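PDB 3RF2: small ribosomal subunit protein uS8 from Aquifex aeolicus, which binds 16S rRNA very tightly, probably in its central domain, where it is thought to help assemble the platform of the 30S subunit. Local coordinates for residues 5-10 and 113-118; 16-21 and 106-111; 35-40 and 44-49; 48-51 and 55-58; 140-143 and 148-151. All coordinates share one frame; numbering follows the deposited sequence.

Contact 1: residues 5-10 and 113-118; sequences DPIADM and IVKVSK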
# COMPACT_ATOMS: atom_id res chain seq x y z
N ASP A 5 8.69 11.68 1.05
CA ASP A 5 8.73 10.29 0.59
C ASP A 5 7.30 9.78 0.48
O ASP A 5 6.69 9.44 1.48
CB ASP A 5 9.53 9.44 1.60
CG ASP A 5 9.68 7.98 1.17
OD1 ASP A 5 8.84 7.46 0.39
OD2 ASP A 5 10.63 7.33 1.65
N PRO A 6 6.76 9.71 -0.75
CA PRO A 6 5.36 9.31 -0.97
C PRO A 6 5.06 7.89 -0.49
O PRO A 6 4.04 7.66 0.18
CB PRO A 6 5.20 9.39 -2.49
CG PRO A 6 6.60 9.27 -3.03
CD PRO A 6 7.44 10.01 -2.02
N ILE A 7 5.91 6.94 -0.84
CA ILE A 7 5.71 5.57 -0.42
C ILE A 7 5.66 5.47 1.10
O ILE A 7 4.83 4.75 1.66
CB ILE A 7 6.77 4.65 -1.02
CG1 ILE A 7 6.52 4.51 -2.52
CG2 ILE A 7 6.74 3.28 -0.36
CD1 ILE A 7 7.75 4.72 -3.34
N ALA A 8 6.51 6.24 1.78
CA ALA A 8 6.49 6.26 3.24
C ALA A 8 5.20 6.88 3.77
O ALA A 8 4.67 6.45 4.79
CB ALA A 8 7.72 7.01 3.77
N ASP A 9 4.70 7.91 3.10
CA ASP A 9 3.50 8.59 3.58
C ASP A 9 2.23 7.73 3.41
O ASP A 9 1.29 7.83 4.19
CB ASP A 9 3.37 9.97 2.91
CG ASP A 9 4.56 10.89 3.24
OD1 ASP A 9 5.00 10.92 4.42
OD2 ASP A 9 5.05 11.58 2.33
N MET A 10 2.24 6.87 2.40
CA MET A 10 1.20 5.86 2.22
C MET A 10 1.19 4.86 3.38
O MET A 10 0.12 4.44 3.84
CB MET A 10 1.40 5.12 0.89
CG MET A 10 0.30 4.12 0.56
SD MET A 10 0.55 3.23 -1.00
CE MET A 10 1.60 1.87 -0.48
N ILE A 113 4.12 -2.03 9.12
CA ILE A 113 4.65 -1.86 7.79
C ILE A 113 5.58 -0.66 7.84
O ILE A 113 5.17 0.42 8.23
CB ILE A 113 3.52 -1.69 6.75
CG1 ILE A 113 4.10 -1.40 5.37
CG2 ILE A 113 2.55 -0.61 7.15
CD1 ILE A 113 3.09 -1.62 4.27
N VAL A 114 6.83 -0.87 7.47
CA VAL A 114 7.87 0.13 7.70
C VAL A 114 8.76 0.27 6.48
O VAL A 114 9.19 -0.73 5.88
CB VAL A 114 8.75 -0.25 8.89
CG1 VAL A 114 7.91 -0.37 10.15
CG2 VAL A 114 9.43 -1.55 8.61
N LYS A 115 9.04 1.52 6.11
CA LYS A 115 9.92 1.82 5.00
C LYS A 115 11.36 1.45 5.38
O LYS A 115 11.80 1.71 6.48
CB LYS A 115 9.81 3.30 4.63
CG LYS A 115 10.57 3.71 3.36
CD LYS A 115 9.64 3.79 2.15
CE LYS A 115 10.38 3.59 0.85
NZ LYS A 115 11.27 4.75 0.53
N VAL A 116 12.08 0.84 4.44
CA VAL A 116 13.47 0.50 4.65
C VAL A 116 14.34 1.50 3.91
O VAL A 116 14.83 2.46 4.48
CB VAL A 116 13.77 -0.93 4.17
CG1 VAL A 116 15.26 -1.21 4.25
CG2 VAL A 116 12.98 -1.94 4.99
N SER A 117 14.51 1.28 2.61
CA SER A 117 15.27 2.20 1.78
C SER A 117 14.66 3.60 1.82
O SER A 117 13.46 3.76 1.65
CB SER A 117 15.34 1.70 0.34
OG SER A 117 16.46 2.23 -0.33
N LYS A 118 15.50 4.60 2.05
CA LYS A 118 15.07 5.99 2.06
C LYS A 118 16.08 6.88 1.36
O LYS A 118 17.07 6.40 0.80
CB LYS A 118 14.84 6.49 3.48
CG LYS A 118 14.34 5.45 4.45
CD LYS A 118 14.64 5.85 5.88
CE LYS A 118 13.49 5.53 6.81
NZ LYS A 118 13.49 6.41 8.01
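Asp5 and Lys115 meet because both side chains leave the backbone with CG anti to the backbone N, chi1 -178° in Asp5 and -173° in Lys115, and the lysine chain then bends at chi2 and chi4 to bring its ammonium up to the carboxylate. The two side chains approach from opposite directions and close a salt bridge, Lys115 NZ to Asp5 OD2 at 2.9 Å, on the syn lone pair of that oxygen. The same NZ of Lys115 donates to the backbone Ser117 O at 2.7 Å, so two acceptors, one charged and one neutral, hold the ammonium beyond the end of strand 113-115.

Asp5 divides its carboxylate between two tasks. While OD2 takes the lysine, Asp5 OD1 accepts from Ala8 N at 3.0 Å, the N-H arriving from well above the carboxylate plane. This is the N-cap bond of helix 6-19, and the lysine charge therefore sits close to the start of that helix. Between the polar ends the aliphatic part of Lys115 lies against the first turn: its CE packs on Ile7 CG2 at 3.8 Å, the two side chains crossing at about a right angle, and CD passes 4.1 Å from Ala8 CB.

Ile7 also touches Leu32 and Ile36 of helix 31-43, and both Ile7 and Lys115 rest on Ile164, which places the contact where helix 6-19 begins, between helix 31-43 and strands 113-115 and 161-167.

Contact 2: residues 16-21 and 106-111; sequences NAIMRR and RKSAIT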
# COMPACT_ATOMS: atom_id res chain seq x y z
N ASN A 16 -2.70 4.39 10.13
CA ASN A 16 -3.65 5.18 10.91
C ASN A 16 -5.09 4.73 10.69
O ASN A 16 -5.87 4.62 11.63
CB ASN A 16 -3.51 6.66 10.61
CG ASN A 16 -2.30 7.26 11.29
OD1 ASN A 16 -1.83 6.73 12.30
ND2 ASN A 16 -1.80 8.37 10.74
N ALA A 17 -5.42 4.47 9.43
CA ALA A 17 -6.75 4.00 9.08
C ALA A 17 -7.00 2.69 9.79
O ALA A 17 -8.07 2.46 10.35
CB ALA A 17 -6.88 3.86 7.57
N ILE A 18 -5.99 1.82 9.81
CA ILE A 18 -6.11 0.57 10.54
C ILE A 18 -6.39 0.82 12.02
O ILE A 18 -7.25 0.18 12.62
CB ILE A 18 -4.86 -0.30 10.40
CG1 ILE A 18 -4.79 -0.90 8.99
CG2 ILE A 18 -4.88 -1.43 11.42
CD1 ILE A 18 -3.51 -1.65 8.72
N MET A 19 -5.67 1.76 12.61
CA MET A 19 -5.85 1.99 14.03
C MET A 19 -7.19 2.65 14.33
O MET A 19 -7.69 2.57 15.44
CB MET A 19 -4.65 2.73 14.61
CG MET A 19 -3.42 1.81 14.70
SD MET A 19 -1.93 2.53 15.40
CE MET A 19 -1.84 4.06 14.49
N ARG A 20 -7.78 3.27 13.31
CA ARG A 20 -9.13 3.80 13.39
C ARG A 20 -10.19 2.72 13.17
O ARG A 20 -11.39 2.97 13.32
CB ARG A 20 -9.30 4.91 12.36
CG ARG A 20 -9.68 6.26 12.94
CD ARG A 20 -9.04 7.39 12.16
NE ARG A 20 -9.09 7.13 10.72
CZ ARG A 20 -8.15 7.52 9.86
NH1 ARG A 20 -7.08 8.20 10.28
NH2 ARG A 20 -8.29 7.23 8.57
N ARG A 21 -9.75 1.52 12.79
CA ARG A 21 -10.66 0.42 12.45
C ARG A 21 -11.50 0.75 11.23
O ARG A 21 -12.67 0.37 11.14
CB ARG A 21 -11.55 0.06 13.65
CG ARG A 21 -10.81 -0.65 14.77
CD ARG A 21 -11.71 -1.01 15.94
NE ARG A 21 -10.93 -1.56 17.05
CZ ARG A 21 -10.26 -0.82 17.94
NH1 ARG A 21 -10.28 0.50 17.85
NH2 ARG A 21 -9.57 -1.41 18.91
N ARG A 106 -10.80 -5.79 15.21
CA ARG A 106 -9.81 -5.57 16.25
C ARG A 106 -8.47 -6.24 15.92
O ARG A 106 -7.43 -5.91 16.51
CB ARG A 106 -10.34 -6.07 17.60
CG ARG A 106 -11.51 -5.25 18.13
CD ARG A 106 -12.14 -5.89 19.38
NE ARG A 106 -13.22 -5.07 19.94
CZ ARG A 106 -14.15 -5.53 20.77
NH1 ARG A 106 -14.15 -6.81 21.13
NH2 ARG A 106 -15.09 -4.71 21.23
N LYS A 107 -8.49 -7.16 14.97
CA LYS A 107 -7.28 -7.86 14.53
C LYS A 107 -6.98 -7.55 13.05
O LYS A 107 -7.57 -8.15 12.14
CB LYS A 107 -7.43 -9.38 14.75
CG LYS A 107 -7.57 -9.79 16.24
CD LYS A 107 -8.07 -11.25 16.44
CE LYS A 107 -7.19 -12.27 15.70
NZ LYS A 107 -7.55 -13.70 15.95
N SER A 108 -6.05 -6.62 12.82
CA SER A 108 -5.61 -6.24 11.49
C SER A 108 -4.72 -7.31 10.86
O SER A 108 -3.93 -7.97 11.54
CB SER A 108 -4.83 -4.92 11.57
OG SER A 108 -4.14 -4.63 10.37
N ALA A 109 -4.84 -7.50 9.55
CA ALA A 109 -3.92 -8.39 8.85
C ALA A 109 -2.50 -7.81 8.89
O ALA A 109 -1.52 -8.55 8.84
CB ALA A 109 -4.36 -8.60 7.41
N ILE A 110 -2.39 -6.49 8.97
CA ILE A 110 -1.09 -5.86 9.05
C ILE A 110 -0.74 -5.51 10.48
O ILE A 110 -1.41 -4.68 11.10
CB ILE A 110 -1.00 -4.59 8.20
CG1 ILE A 110 -1.16 -4.95 6.73
CG2 ILE A 110 0.36 -3.91 8.43
CD1 ILE A 110 -1.26 -3.74 5.84
N THR A 111 0.29 -6.14 11.01
CA THR A 111 0.76 -5.78 12.34
C THR A 111 1.60 -4.51 12.24
O THR A 111 1.45 -3.59 13.04
CB THR A 111 1.56 -6.89 12.99
OG1 THR A 111 0.69 -8.01 13.24
CG2 THR A 111 2.19 -6.40 14.31
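Ile18 reaches from near the C-terminal end of helix 6-19 toward the loop 106-111, and its branches divide the work. From its CB, Ile18 CG2 runs anti to the backbone N and presses on the serine, 3.5 Å from Ser108 CB, tight for two carbons, and 3.4 Å from Ser108 OG. The other branch starts with Ile18 CG1, 4.0 Å from Ser108 OG. At its tip Ile18 CD1 passes 3.5 Å from Ser108 OG and packs on Ile110 CB at 3.9 Å, the two isoleucines crossing at about a right angle.

Ser108 OG, anti to its backbone N (chi1 168°), donates to Ile110 O at 2.8 Å. The hydroxyl that Ile18 touches is thus engaged within its own loop. Farther along, Arg21 ends the helix in a Schellman motif, and Arg106 CG lies at the edge of the Arg21 guanidinium, 3.9 Å from Arg21 NE. The two guanidinium planes are 90° apart, and their like charges are not in contact; it is the methylene that touches.

Ile18 and Ala17 also lie on Leu98 of strand 93-98, while Ile110 reaches Phe45, so the end of helix 6-19 is wedged between that strand and the loop leading to strand 113-115.

Contact 3: residues 35-40 and 44-49; sequences RILDVL and GFIQDW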
# COMPACT_ATOMS: atom_id res chain seq x y z
N ARG A 35 2.32 -1.23 -7.69
CA ARG A 35 2.99 -2.52 -7.67
C ARG A 35 3.13 -3.00 -6.25
O ARG A 35 3.13 -4.20 -5.99
CB ARG A 35 4.35 -2.49 -8.35
CG ARG A 35 4.28 -2.67 -9.86
CD ARG A 35 5.65 -2.97 -10.44
NE ARG A 35 5.65 -2.88 -11.90
CZ ARG A 35 5.73 -1.73 -12.56
NH1 ARG A 35 5.81 -0.59 -11.89
NH2 ARG A 35 5.73 -1.73 -13.89
N ILE A 36 3.27 -2.05 -5.33
CA ILE A 36 3.41 -2.39 -3.91
C ILE A 36 2.10 -2.93 -3.34
O ILE A 36 2.08 -3.96 -2.69
CB ILE A 36 3.88 -1.18 -3.09
CG1 ILE A 36 5.34 -0.84 -3.42
CG2 ILE A 36 3.76 -1.48 -1.59
CD1 ILE A 36 5.79 0.45 -2.81
N LEU A 37 1.01 -2.22 -3.62
CA LEU A 37 -0.32 -2.64 -3.21
C LEU A 37 -0.67 -3.98 -3.79
O LEU A 37 -1.41 -4.75 -3.18
CB LEU A 37 -1.35 -1.62 -3.63
CG LEU A 37 -1.27 -0.30 -2.88
CD1 LEU A 37 -2.25 0.72 -3.49
CD2 LEU A 37 -1.64 -0.59 -1.48
N ASP A 38 -0.14 -4.28 -4.97
CA ASP A 38 -0.42 -5.56 -5.61
C ASP A 38 0.29 -6.69 -4.88
O ASP A 38 -0.25 -7.79 -4.75
CB ASP A 38 -0.02 -5.53 -7.09
CG ASP A 38 -1.22 -5.38 -8.00
OD1 ASP A 38 -2.10 -4.54 -7.72
OD2 ASP A 38 -1.30 -6.13 -9.00
N VAL A 39 1.50 -6.41 -4.39
CA VAL A 39 2.15 -7.36 -3.50
C VAL A 39 1.34 -7.56 -2.22
O VAL A 39 1.13 -8.69 -1.77
CB VAL A 39 3.56 -6.90 -3.07
CG1 VAL A 39 4.21 -7.98 -2.19
CG2 VAL A 39 4.42 -6.55 -4.30
N LEU A 40 0.90 -6.46 -1.63
CA LEU A 40 0.18 -6.52 -0.36
C LEU A 40 -1.13 -7.33 -0.50
O LEU A 40 -1.48 -8.11 0.39
CB LEU A 40 -0.11 -5.10 0.16
CG LEU A 40 1.04 -4.26 0.71
CD1 LEU A 40 0.54 -2.91 1.16
CD2 LEU A 40 1.70 -4.97 1.87
N GLY A 44 -2.07 -11.10 1.09
CA GLY A 44 -3.17 -11.14 2.04
C GLY A 44 -3.10 -10.09 3.13
O GLY A 44 -3.77 -10.22 4.16
N PHE A 45 -2.30 -9.06 2.92
CA PHE A 45 -2.14 -8.01 3.90
C PHE A 45 -3.21 -6.94 3.76
O PHE A 45 -3.52 -6.25 4.73
CB PHE A 45 -0.73 -7.40 3.82
CG PHE A 45 0.33 -8.24 4.48
CD1 PHE A 45 0.38 -8.34 5.86
CD2 PHE A 45 1.26 -8.92 3.73
CE1 PHE A 45 1.34 -9.10 6.48
CE2 PHE A 45 2.23 -9.70 4.35
CZ PHE A 45 2.27 -9.79 5.72
N ILE A 46 -3.75 -6.78 2.55
CA ILE A 46 -4.93 -5.94 2.33
C ILE A 46 -5.98 -6.77 1.61
O ILE A 46 -5.66 -7.82 1.05
CB ILE A 46 -4.63 -4.67 1.46
CG1 ILE A 46 -4.21 -5.08 0.04
CG2 ILE A 46 -3.58 -3.80 2.13
CD1 ILE A 46 -3.84 -3.90 -0.89
N GLN A 47 -7.21 -6.29 1.61
CA GLN A 47 -8.29 -7.00 0.95
C GLN A 47 -8.30 -6.76 -0.56
O GLN A 47 -8.51 -7.68 -1.35
CB GLN A 47 -9.64 -6.58 1.57
CG GLN A 47 -10.85 -7.31 0.99
CD GLN A 47 -10.83 -8.81 1.31
OE1 GLN A 47 -10.44 -9.21 2.41
NE2 GLN A 47 -11.23 -9.63 0.34
N ASP A 48 -8.07 -5.51 -0.96
CA ASP A 48 -8.10 -5.16 -2.38
C ASP A 48 -7.74 -3.69 -2.48
O ASP A 48 -7.57 -3.01 -1.46
CB ASP A 48 -9.49 -5.40 -2.96
CG ASP A 48 -9.47 -5.76 -4.46
OD1 ASP A 48 -8.51 -5.44 -5.20
OD2 ASP A 48 -10.46 -6.38 -4.91
N TRP A 49 -7.57 -3.22 -3.71
CA TRP A 49 -7.37 -1.81 -3.97
C TRP A 49 -7.90 -1.50 -5.37
O TRP A 49 -7.82 -2.34 -6.27
CB TRP A 49 -5.90 -1.44 -3.88
CG TRP A 49 -5.06 -2.03 -4.97
CD1 TRP A 49 -4.47 -3.25 -4.97
CD2 TRP A 49 -4.72 -1.41 -6.22
NE1 TRP A 49 -3.78 -3.44 -6.14
CE2 TRP A 49 -3.91 -2.33 -6.93
CE3 TRP A 49 -5.02 -0.18 -6.82
CZ2 TRP A 49 -3.41 -2.06 -8.20
CZ3 TRP A 49 -4.51 0.10 -8.08
CH2 TRP A 49 -3.71 -0.84 -8.76
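Trp49 lies against the side of helix 31-43, with Leu37 CB over one face of its five-membered ring, 3.9 Å from the centroid and 13° off the normal, a CH-pi contact. Asp38 lies at the ring edge, near NE1; a weak bond to its OD1 is doubtful, because that oxygen sits too close to the ring in the model. Earlier in the segment, Ile46 CD1 lies against two residues on one side of the helix, touching Leu37 CD2 at 4.0 Å and Leu40 CB at 4.1 Å. Phe45 CB meets Leu40 CD2 at 4.0 Å, although the phenyl ring itself leads away from the helix.

The backbone that carries these groups is fixed by Leu40 O, which accepts from Phe45 N at 2.8 Å and weakly from Ile46 N at 3.4 Å. Gly44, with positive phi, ends the helix in a Schellman motif, and the chain reverses there to send strand 46-51 back beside the helix it has just left. A classic beta bulge follows, Gln47 and Asp48 both facing Tyr97 of the neighbouring strand 93-98.

In Trp49 the ring starts from the crowded position between the backbone N and the carbonyl carbon (chi1 68°), which directs it back over Leu37. Ile94 of strand 93-98 touches both Leu37 and Trp49. Asp48 OD1 accepts from Trp49 N at 2.8 Å and forms a salt bridge with Lys41 of helix 31-43.

Contact 4: residues 48-51 and 55-58; sequences DWEA and EKYE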
# COMPACT_ATOMS: atom_id res chain seq x y z
N ASP A 48 -8.07 -5.51 -0.96
CA ASP A 48 -8.10 -5.16 -2.38
C ASP A 48 -7.74 -3.69 -2.48
O ASP A 48 -7.57 -3.01 -1.46
CB ASP A 48 -9.49 -5.40 -2.96
CG ASP A 48 -9.47 -5.76 -4.46
OD1 ASP A 48 -8.51 -5.44 -5.20
OD2 ASP A 48 -10.46 -6.38 -4.91
N TRP A 49 -7.57 -3.22 -3.71
CA TRP A 49 -7.37 -1.81 -3.97
C TRP A 49 -7.90 -1.50 -5.37
O TRP A 49 -7.82 -2.34 -6.27
CB TRP A 49 -5.90 -1.44 -3.88
CG TRP A 49 -5.06 -2.03 -4.97
CD1 TRP A 49 -4.47 -3.25 -4.97
CD2 TRP A 49 -4.72 -1.41 -6.22
NE1 TRP A 49 -3.78 -3.44 -6.14
CE2 TRP A 49 -3.91 -2.33 -6.93
CE3 TRP A 49 -5.02 -0.18 -6.82
CZ2 TRP A 49 -3.41 -2.06 -8.20
CZ3 TRP A 49 -4.51 0.10 -8.08
CH2 TRP A 49 -3.71 -0.84 -8.76
N GLU A 50 -8.46 -0.31 -5.54
CA GLU A 50 -9.03 0.08 -6.83
C GLU A 50 -8.40 1.37 -7.37
O GLU A 50 -8.26 2.33 -6.63
CB GLU A 50 -10.54 0.30 -6.68
CG GLU A 50 -11.42 -0.94 -6.76
CD GLU A 50 -12.85 -0.64 -6.34
OE1 GLU A 50 -13.16 0.55 -6.20
OE2 GLU A 50 -13.64 -1.59 -6.12
N ALA A 51 -8.06 1.40 -8.65
CA ALA A 51 -7.73 2.68 -9.31
C ALA A 51 -9.02 3.44 -9.62
O ALA A 51 -9.85 2.97 -10.40
CB ALA A 51 -6.94 2.45 -10.58
N GLU A 55 -15.05 6.13 -15.36
CA GLU A 55 -16.40 6.07 -14.78
C GLU A 55 -16.35 5.74 -13.29
O GLU A 55 -17.23 6.15 -12.53
CB GLU A 55 -17.24 5.01 -15.51
CG GLU A 55 -17.51 5.31 -16.99
CD GLU A 55 -18.54 6.42 -17.19
OE1 GLU A 55 -19.48 6.50 -16.38
OE2 GLU A 55 -18.40 7.21 -18.15
N LYS A 56 -15.33 4.98 -12.89
CA LYS A 56 -15.18 4.58 -11.49
C LYS A 56 -14.95 5.75 -10.55
O LYS A 56 -15.47 5.76 -9.44
CB LYS A 56 -14.08 3.52 -11.33
CG LYS A 56 -14.56 2.19 -10.74
CD LYS A 56 -15.13 2.33 -9.32
CE LYS A 56 -15.14 0.98 -8.58
NZ LYS A 56 -15.63 1.04 -7.17
N TYR A 57 -14.17 6.73 -10.98
CA TYR A 57 -13.95 7.90 -10.14
C TYR A 57 -15.24 8.66 -9.89
O TYR A 57 -15.53 9.02 -8.75
CB TYR A 57 -12.89 8.84 -10.70
CG TYR A 57 -12.79 10.13 -9.91
CD1 TYR A 57 -12.06 10.20 -8.74
CD2 TYR A 57 -13.46 11.27 -10.33
CE1 TYR A 57 -11.98 11.38 -8.00
CE2 TYR A 57 -13.39 12.45 -9.61
CZ TYR A 57 -12.65 12.49 -8.45
OH TYR A 57 -12.58 13.67 -7.74
N GLU A 58 -16.01 8.89 -10.96
CA GLU A 58 -17.31 9.56 -10.87
C GLU A 58 -18.21 8.92 -9.83
O GLU A 58 -18.67 9.57 -8.88
CB GLU A 58 -18.05 9.48 -12.22
CG GLU A 58 -17.25 9.91 -13.43
CD GLU A 58 -17.02 11.40 -13.47
OE1 GLU A 58 -17.66 12.12 -12.68
OE2 GLU A 58 -16.20 11.84 -14.30
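Glu50 and Lys56 carry this contact through an ionic bond between strand 46-51 and helix 54-69. Lys56 NZ donates to Glu50 OE1 at 2.7 Å, and the pair is a salt bridge as well as a hydrogen bond. The ammonium does not lie in the carboxylate plane: it comes to OE1 from above, 39° out of that plane. The bridge is lopsided, since Glu50 OE2 remains 3.5 Å from Lys56 NZ. The two side chains cross at about a right angle. Glu50 is extended beyond CG and reaches toward the helix, whereas Lys56 bends at chi2 (-62°) and then runs straight to its tip, and this bend swings the ammonium across to the glutamate.

Van der Waals contact is slight. Lys56 CE follows its ammonium to within 3.1 Å of Glu50 OE1, and nearer the backbone Lys56 CB passes 4.4 Å from Ala51 O, close to the end of the strand and shortly before helix 54-69 begins.

Around the bridge, Glu50 OE1 has a second, weak partner in the hydroxyl of Tyr97, and Glu50 also lies beside Lys95; both belong to strand 93-98. On the helix, Tyr57 packs on Pro93 and its hydroxyl is hydrogen-bonded to Leu83 O. Helix 54-69 opens the part of the chain that includes residues 59-93, a region not found in other S8 sequences.

With one charged pair and little buried surface, the attachment at this point is chiefly electrostatic, and the paired Lys56 would be expected to favour the ionised form of Glu50.

Contact 5: residues 140-143 and 148-151; sequences AIVS and VMTD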
# COMPACT_ATOMS: atom_id res chain seq x y z
N ALA A 140 9.67 -8.82 3.04
CA ALA A 140 10.28 -7.61 2.55
C ALA A 140 9.69 -7.40 1.18
O ALA A 140 9.50 -8.36 0.42
CB ALA A 140 11.79 -7.75 2.45
N ILE A 141 9.37 -6.16 0.86
CA ILE A 141 8.99 -5.82 -0.50
C ILE A 141 10.20 -5.21 -1.20
O ILE A 141 10.77 -4.24 -0.70
CB ILE A 141 7.79 -4.85 -0.52
CG1 ILE A 141 6.55 -5.55 0.05
CG2 ILE A 141 7.57 -4.35 -1.93
CD1 ILE A 141 5.41 -4.62 0.37
N VAL A 142 10.59 -5.79 -2.33
CA VAL A 142 11.83 -5.43 -2.99
C VAL A 142 11.65 -5.05 -4.45
O VAL A 142 11.00 -5.77 -5.21
CB VAL A 142 12.85 -6.58 -2.93
CG1 VAL A 142 13.14 -6.96 -1.47
CG2 VAL A 142 12.34 -7.77 -3.68
N SER A 143 12.24 -3.93 -4.85
CA SER A 143 12.20 -3.50 -6.24
C SER A 143 13.35 -4.12 -7.02
O SER A 143 14.51 -3.74 -6.82
CB SER A 143 12.27 -1.98 -6.33
OG SER A 143 12.30 -1.56 -7.68
N VAL A 148 8.39 -5.49 -8.79
CA VAL A 148 8.29 -5.34 -7.35
C VAL A 148 7.67 -6.61 -6.80
O VAL A 148 6.61 -7.01 -7.27
CB VAL A 148 7.40 -4.13 -7.01
CG1 VAL A 148 7.18 -4.00 -5.51
CG2 VAL A 148 8.01 -2.85 -7.57
N MET A 149 8.31 -7.23 -5.82
CA MET A 149 7.90 -8.57 -5.38
C MET A 149 8.39 -8.85 -3.96
O MET A 149 9.07 -8.03 -3.36
CB MET A 149 8.46 -9.62 -6.33
CG MET A 149 9.98 -9.49 -6.54
SD MET A 149 10.74 -10.82 -7.51
CE MET A 149 10.25 -10.37 -9.18
N THR A 150 8.06 -10.03 -3.44
CA THR A 150 8.47 -10.37 -2.09
C THR A 150 9.91 -10.84 -2.07
O THR A 150 10.52 -11.09 -3.11
CB THR A 150 7.58 -11.44 -1.44
OG1 THR A 150 7.66 -12.67 -2.18
CG2 THR A 150 6.14 -10.99 -1.42
N ASP A 151 10.46 -10.94 -0.86
CA ASP A 151 11.79 -11.47 -0.70
C ASP A 151 11.76 -12.92 -1.16
O ASP A 151 12.64 -13.37 -1.88
CB ASP A 151 12.28 -11.34 0.74
CG ASP A 151 11.28 -11.93 1.75
OD1 ASP A 151 10.14 -11.43 1.83
OD2 ASP A 151 11.64 -12.89 2.45
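A beta hairpin joins strand 139-144 to the short strand 149-150, and its ladder is antiparallel. Val142 and Met149 form the hydrogen-bonded pair: Val142 N donates to Met149 O at 2.9 Å, and Met149 N returns one to Val142 O at 3.1 Å. Ile141 with Thr150, and Ser143 with Val148, are the non-hydrogen-bonded pairs on either side.

Side chains alternate across the sheet. On the face bearing Ile141 and Val148, Ile141 CG2 and Val148 CG1 meet at 3.6 Å, each anti to its own backbone N. On the other face Val142 CG2 lies 4.1 Å from Met149 CG. On the first of these faces Val148 rests on Leu32 and Arg35 and Thr150 on Val39, so this face of the hairpin packs on helix 31-43, while the backbone of Ile141 bonds to Ile164 and Ala165 of strand 161-167 in the same sheet.

Beyond Thr150 the ladder gives way to a helix, and a side chain replaces the next backbone acceptor. Asp151 OD1 takes the N-H of Ala140, 2.9 Å from Ala140 N, from above the carboxylate plane, 54° out of it, while Asp151 N makes a weak bond to Ala140 O. The methyl CB of Ala140 meets Asp151 CB at 4.0 Å. Asp151 OD2 is paired with Arg155 one turn on, and Thr150 OG1 caps the helix by accepting from Glu153 N.

Contact 5 is the buried one and contact 3 is partly buried; contacts 1, 2 and 4 lie at the surface. The chemistry follows this division: a backbone ladder in contact 5 and apolar packing with a helix-end turn in contact 3, against salt bridges in contacts 1 and 4, whose centres are about 23 Å apart on opposite sides of the chain's centre. Contact 2 has no salt bridge and relies on isoleucine packing. Helix 6-19 serves contacts 1 and 2 at its two ends, and strand 46-51 runs from contact 3 into contact 4. Contact 3 is central: it touches contact 1 through Ile7 and Ile36, contact 2 through Phe45 and Ile110, and contact 5 through Val39 and Thr150.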